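PDB 2F68: collagen adhesin from Staphylococcus aureus, which binds collagen at the surface of the bacterium, probably by closing its two linked beta domains around the collagen triple helix. Local coordinates for residues Lys268-Ser274 / Phe291-Asn297. Residue numbers count along the deposited sequence, not the author numbering.
Sequences KEFVNNS and FNHTVHN
Antiparallel strands 269-274 and 293-296 have axes 4.6 Å apart at closest approach, directions differing by 161°, and pair K268 with N297 through to S274 with F291. K268 (phi/psi -82/-37) is not yet extended; its O accepts from N297 N at 2.8 Å. E269 enters beta conformation in a non-hydrogen-bonded pair with H296; on this exposed face its m,t rotamer brings E269 OE2 to 3.6 Å from H296 NE2, polar ends suited to solvent. F270 pairs with V295 (F270 N to V295 O 2.8 Å, V295 N to F270 O 2.9 Å). Its m rotamer turns the buried ring edge to N297, F270 CE2 3.6 Å from N297 CG. V271, opposite T294, returns to the E269 face, where V271 CG2 meets T294 CG2 at 3.8 Å; beta-branched residues suit extended backbone. N272 pairs likewise with H293 (N272 N to H293 O 3.0 Å, H293 N to N272 O 3.1 Å); the buried N272 amide is satisfied by Y258 and D188. At S274 the pairing continues: S274 O accepts from F291 N (2.9 Å), and the p rotamer lets S274 OG, also bonded to Y153, donate to F291 O (2.7 Å). Strand 184-190 flanks 269-278 on its other edge in one sheet of a beta sandwich, whose interior face carries F270, N272, H293 and V295, the last two packing on W169 of strand 166-173 in the facing sheet.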
ATOM      1  N   LYS A 268      13.733  -2.039   0.741  1.00 32.10           N
ATOM      2  CA  LYS A 268      13.023  -0.914   1.355  1.00 33.42           C
ATOM      3  C   LYS A 268      12.255  -0.064   0.346  1.00 31.86           C
ATOM      4  O   LYS A 268      11.164   0.424   0.647  1.00 29.46           O
ATOM      5  CB  LYS A 268      13.997  -0.029   2.143  1.00 33.76           C
ATOM      6  CG  LYS A 268      14.567  -0.677   3.397  1.00 36.33           C
ATOM      7  CD  LYS A 268      15.530   0.259   4.110  1.00 37.35           C
ATOM      8  CE  LYS A 268      16.107  -0.387   5.358  1.00 42.13           C
ATOM      9  NZ  LYS A 268      17.054   0.519   6.065  1.00 45.89           N
ATOM     10  N   GLU A 269      12.827   0.111  -0.843  1.00 30.80           N
ATOM     11  CA  GLU A 269      12.229   0.959  -1.873  1.00 31.67           C
ATOM     12  C   GLU A 269      12.030   0.223  -3.195  1.00 29.18           C
ATOM     13  O   GLU A 269      12.922  -0.487  -3.664  1.00 28.46           O
ATOM     14  CB  GLU A 269      13.085   2.210  -2.101  1.00 31.83           C
ATOM     15  CG  GLU A 269      13.018   3.237  -0.976  1.00 36.21           C
ATOM     16  CD  GLU A 269      13.837   4.490  -1.256  1.00 34.78           C
ATOM     17  OE1 GLU A 269      14.357   4.640  -2.384  1.00 40.28           O
ATOM     18  OE2 GLU A 269      13.958   5.331  -0.342  1.00 43.79           O
ATOM     19  N   PHE A 270      10.849   0.401  -3.784  1.00 26.12           N
ATOM     20  CA  PHE A 270      10.543  -0.151  -5.101  1.00 24.89           C
ATOM     21  C   PHE A 270      10.371   0.983  -6.106  1.00 23.86           C
ATOM     22  O   PHE A 270       9.445   1.791  -5.998  1.00 22.80           O
ATOM     23  CB  PHE A 270       9.297  -1.042  -5.046  1.00 24.58           C
ATOM     24  CG  PHE A 270       9.444  -2.230  -4.136  1.00 24.97           C
ATOM     25  CD1 PHE A 270      10.091  -3.384  -4.573  1.00 25.04           C
ATOM     26  CD2 PHE A 270       8.940  -2.195  -2.840  1.00 25.44           C
ATOM     27  CE1 PHE A 270      10.233  -4.483  -3.732  1.00 26.76           C
ATOM     28  CE2 PHE A 270       9.077  -3.291  -1.992  1.00 28.96           C
ATOM     29  CZ  PHE A 270       9.726  -4.436  -2.439  1.00 27.31           C
ATOM     30  N   VAL A 271      11.280   1.035  -7.076  1.00 22.60           N
ATOM     31  CA  VAL A 271      11.362   2.153  -8.015  1.00 21.56           C
ATOM     32  C   VAL A 271      10.852   1.765  -9.403  1.00 21.04           C
ATOM     33  O   VAL A 271      11.076   0.648  -9.871  1.00 21.18           O
ATOM     34  CB  VAL A 271      12.816   2.696  -8.130  1.00 21.44           C
ATOM     35  CG1 VAL A 271      12.835   4.069  -8.797  1.00 21.83           C
ATOM     36  CG2 VAL A 271      13.483   2.773  -6.761  1.00 23.57           C
ATOM     37  N   ASN A 272      10.158   2.703 -10.042  1.00 20.90           N
ATOM     38  CA  ASN A 272       9.741   2.568 -11.432  1.00 20.01           C
ATOM     39  C   ASN A 272      10.092   3.844 -12.193  1.00 20.24           C
ATOM     40  O   ASN A 272       9.798   4.950 -11.733  1.00 20.13           O
ATOM     41  CB  ASN A 272       8.241   2.263 -11.517  1.00 20.53           C
ATOM     42  CG  ASN A 272       7.765   1.991 -12.938  1.00 20.93           C
ATOM     43  OD1 ASN A 272       6.639   2.332 -13.297  1.00 27.60           O
ATOM     44  ND2 ASN A 272       8.614   1.367 -13.747  1.00 19.56           N
ATOM     45  N   ASN A 273      10.740   3.682 -13.344  1.00 19.14           N
ATOM     46  CA  ASN A 273      11.207   4.814 -14.142  1.00 19.63           C
ATOM     47  C   ASN A 273      10.542   4.877 -15.513  1.00 19.03           C
ATOM     48  O   ASN A 273      10.251   3.843 -16.113  1.00 18.06           O
ATOM     49  CB  ASN A 273      12.731   4.766 -14.301  1.00 19.59           C
ATOM     50  CG  ASN A 273      13.467   4.842 -12.969  1.00 22.93           C
ATOM     51  OD1 ASN A 273      13.010   5.487 -12.024  1.00 24.18           O
ATOM     52  ND2 ASN A 273      14.619   4.186 -12.897  1.00 24.35           N
ATOM     53  N   SER A 274      10.302   6.094 -16.000  1.00 18.69           N
ATOM     54  CA  SER A 274       9.675   6.299 -17.308  1.00 18.34           C
ATOM     55  C   SER A 274      10.112   7.598 -17.984  1.00 17.91           C
ATOM     56  O   SER A 274      10.343   8.612 -17.320  1.00 18.21           O
ATOM     57  CB  SER A 274       8.149   6.253 -17.192  1.00 17.80           C
ATOM     58  OG  SER A 274       7.662   7.310 -16.385  1.00 18.55           O
ATOM     59  N   PHE A 291       9.919  10.919 -15.592  1.00 23.44           N
ATOM     60  CA  PHE A 291       8.778  10.936 -14.681  1.00 21.92           C
ATOM     61  C   PHE A 291       8.797   9.669 -13.828  1.00 21.57           C
ATOM     62  O   PHE A 291       8.137   8.679 -14.148  1.00 21.53           O
ATOM     63  CB  PHE A 291       7.461  11.061 -15.456  1.00 22.28           C
ATOM     64  CG  PHE A 291       7.313  12.358 -16.203  1.00 22.06           C
ATOM     65  CD1 PHE A 291       7.650  12.442 -17.551  1.00 22.00           C
ATOM     66  CD2 PHE A 291       6.837  13.497 -15.560  1.00 23.81           C
ATOM     67  CE1 PHE A 291       7.515  13.640 -18.248  1.00 25.93           C
ATOM     68  CE2 PHE A 291       6.700  14.701 -16.248  1.00 24.65           C
ATOM     69  CZ  PHE A 291       7.040  14.772 -17.594  1.00 24.88           C
ATOM     70  N   ASN A 292       9.568   9.714 -12.744  1.00 21.11           N
ATOM     71  CA  ASN A 292       9.819   8.539 -11.909  1.00 21.87           C
ATOM     72  C   ASN A 292       9.010   8.545 -10.613  1.00 23.28           C
ATOM     73  O   ASN A 292       8.602   9.605 -10.132  1.00 22.83           O
ATOM     74  CB  ASN A 292      11.316   8.419 -11.586  1.00 21.24           C
ATOM     75  CG  ASN A 292      12.211   8.698 -12.790  1.00 22.55           C
ATOM     76  OD1 ASN A 292      13.197   9.427 -12.680  1.00 25.76           O
ATOM     77  ND2 ASN A 292      11.871   8.121 -13.938  1.00 18.79           N
ATOM     78  N   HIS A 293       8.787   7.356 -10.055  1.00 23.20           N
ATOM     79  CA  HIS A 293       8.087   7.213  -8.779  1.00 23.90           C
ATOM     80  C   HIS A 293       8.666   6.077  -7.940  1.00 24.09           C
ATOM     81  O   HIS A 293       9.067   5.039  -8.474  1.00 23.50           O
ATOM     82  CB  HIS A 293       6.589   6.996  -9.000  1.00 23.33           C
ATOM     83  CG  HIS A 293       5.757   7.252  -7.782  1.00 24.70           C
ATOM     84  ND1 HIS A 293       5.364   6.247  -6.924  1.00 25.93           N
ATOM     85  CD2 HIS A 293       5.253   8.401  -7.274  1.00 22.78           C
ATOM     86  CE1 HIS A 293       4.649   6.767  -5.942  1.00 24.83           C
ATOM     87  NE2 HIS A 293       4.566   8.071  -6.131  1.00 26.94           N
ATOM     88  N   THR A 294       8.699   6.285  -6.626  1.00 23.57           N
ATOM     89  CA  THR A 294       9.247   5.308  -5.689  1.00 24.23           C
ATOM     90  C   THR A 294       8.226   4.969  -4.602  1.00 24.13           C
ATOM     91  O   THR A 294       7.672   5.862  -3.956  1.00 22.89           O
ATOM     92  CB  THR A 294      10.556   5.822  -5.040  1.00 24.62           C
ATOM     93  OG1 THR A 294      11.423   6.346  -6.053  1.00 24.87           O
ATOM     94  CG2 THR A 294      11.272   4.702  -4.296  1.00 25.01           C
ATOM     95  N   VAL A 295       7.981   3.674  -4.414  1.00 23.76           N
ATOM     96  CA  VAL A 295       7.054   3.191  -3.389  1.00 24.14           C
ATOM     97  C   VAL A 295       7.830   2.507  -2.263  1.00 24.48           C
ATOM     98  O   VAL A 295       8.588   1.563  -2.501  1.00 24.21           O
ATOM     99  CB  VAL A 295       5.989   2.226  -3.978  1.00 24.00           C
ATOM    100  CG1 VAL A 295       5.048   1.718  -2.889  1.00 23.75           C
ATOM    101  CG2 VAL A 295       5.195   2.914  -5.078  1.00 21.53           C
ATOM    102  N   HIS A 296       7.634   2.998  -1.042  1.00 24.77           N
ATOM    103  CA  HIS A 296       8.307   2.456   0.136  1.00 27.13           C
ATOM    104  C   HIS A 296       7.625   1.188   0.641  1.00 26.89           C
ATOM    105  O   HIS A 296       6.394   1.103   0.670  1.00 26.87           O
ATOM    106  CB  HIS A 296       8.365   3.503   1.252  1.00 27.92           C
ATOM    107  CG  HIS A 296       9.135   4.733   0.888  1.00 30.14           C
ATOM    108  ND1 HIS A 296       8.533   5.870   0.396  1.00 36.67           N
ATOM    109  CD2 HIS A 296      10.461   5.002   0.942  1.00 34.52           C
ATOM    110  CE1 HIS A 296       9.454   6.789   0.164  1.00 33.88           C
ATOM    111  NE2 HIS A 296      10.633   6.288   0.487  1.00 35.40           N
ATOM    112  N   ASN A 297       8.437   0.210   1.033  1.00 26.72           N
ATOM    113  CA  ASN A 297       7.941  -1.056   1.566  1.00 27.53           C
ATOM    114  C   ASN A 297       7.437  -0.905   2.999  1.00 27.85           C
ATOM    115  O   ASN A 297       7.919  -0.053   3.749  1.00 27.14           O
ATOM    116  CB  ASN A 297       9.035  -2.127   1.496  1.00 27.56           C
ATOM    117  CG  ASN A 297       8.481  -3.546   1.557  1.00 30.46           C
ATOM    118  OD1 ASN A 297       7.269  -3.763   1.512  1.00 32.04           O
ATOM    119  ND2 ASN A 297       9.378  -4.520   1.656  1.00 31.10           N
TER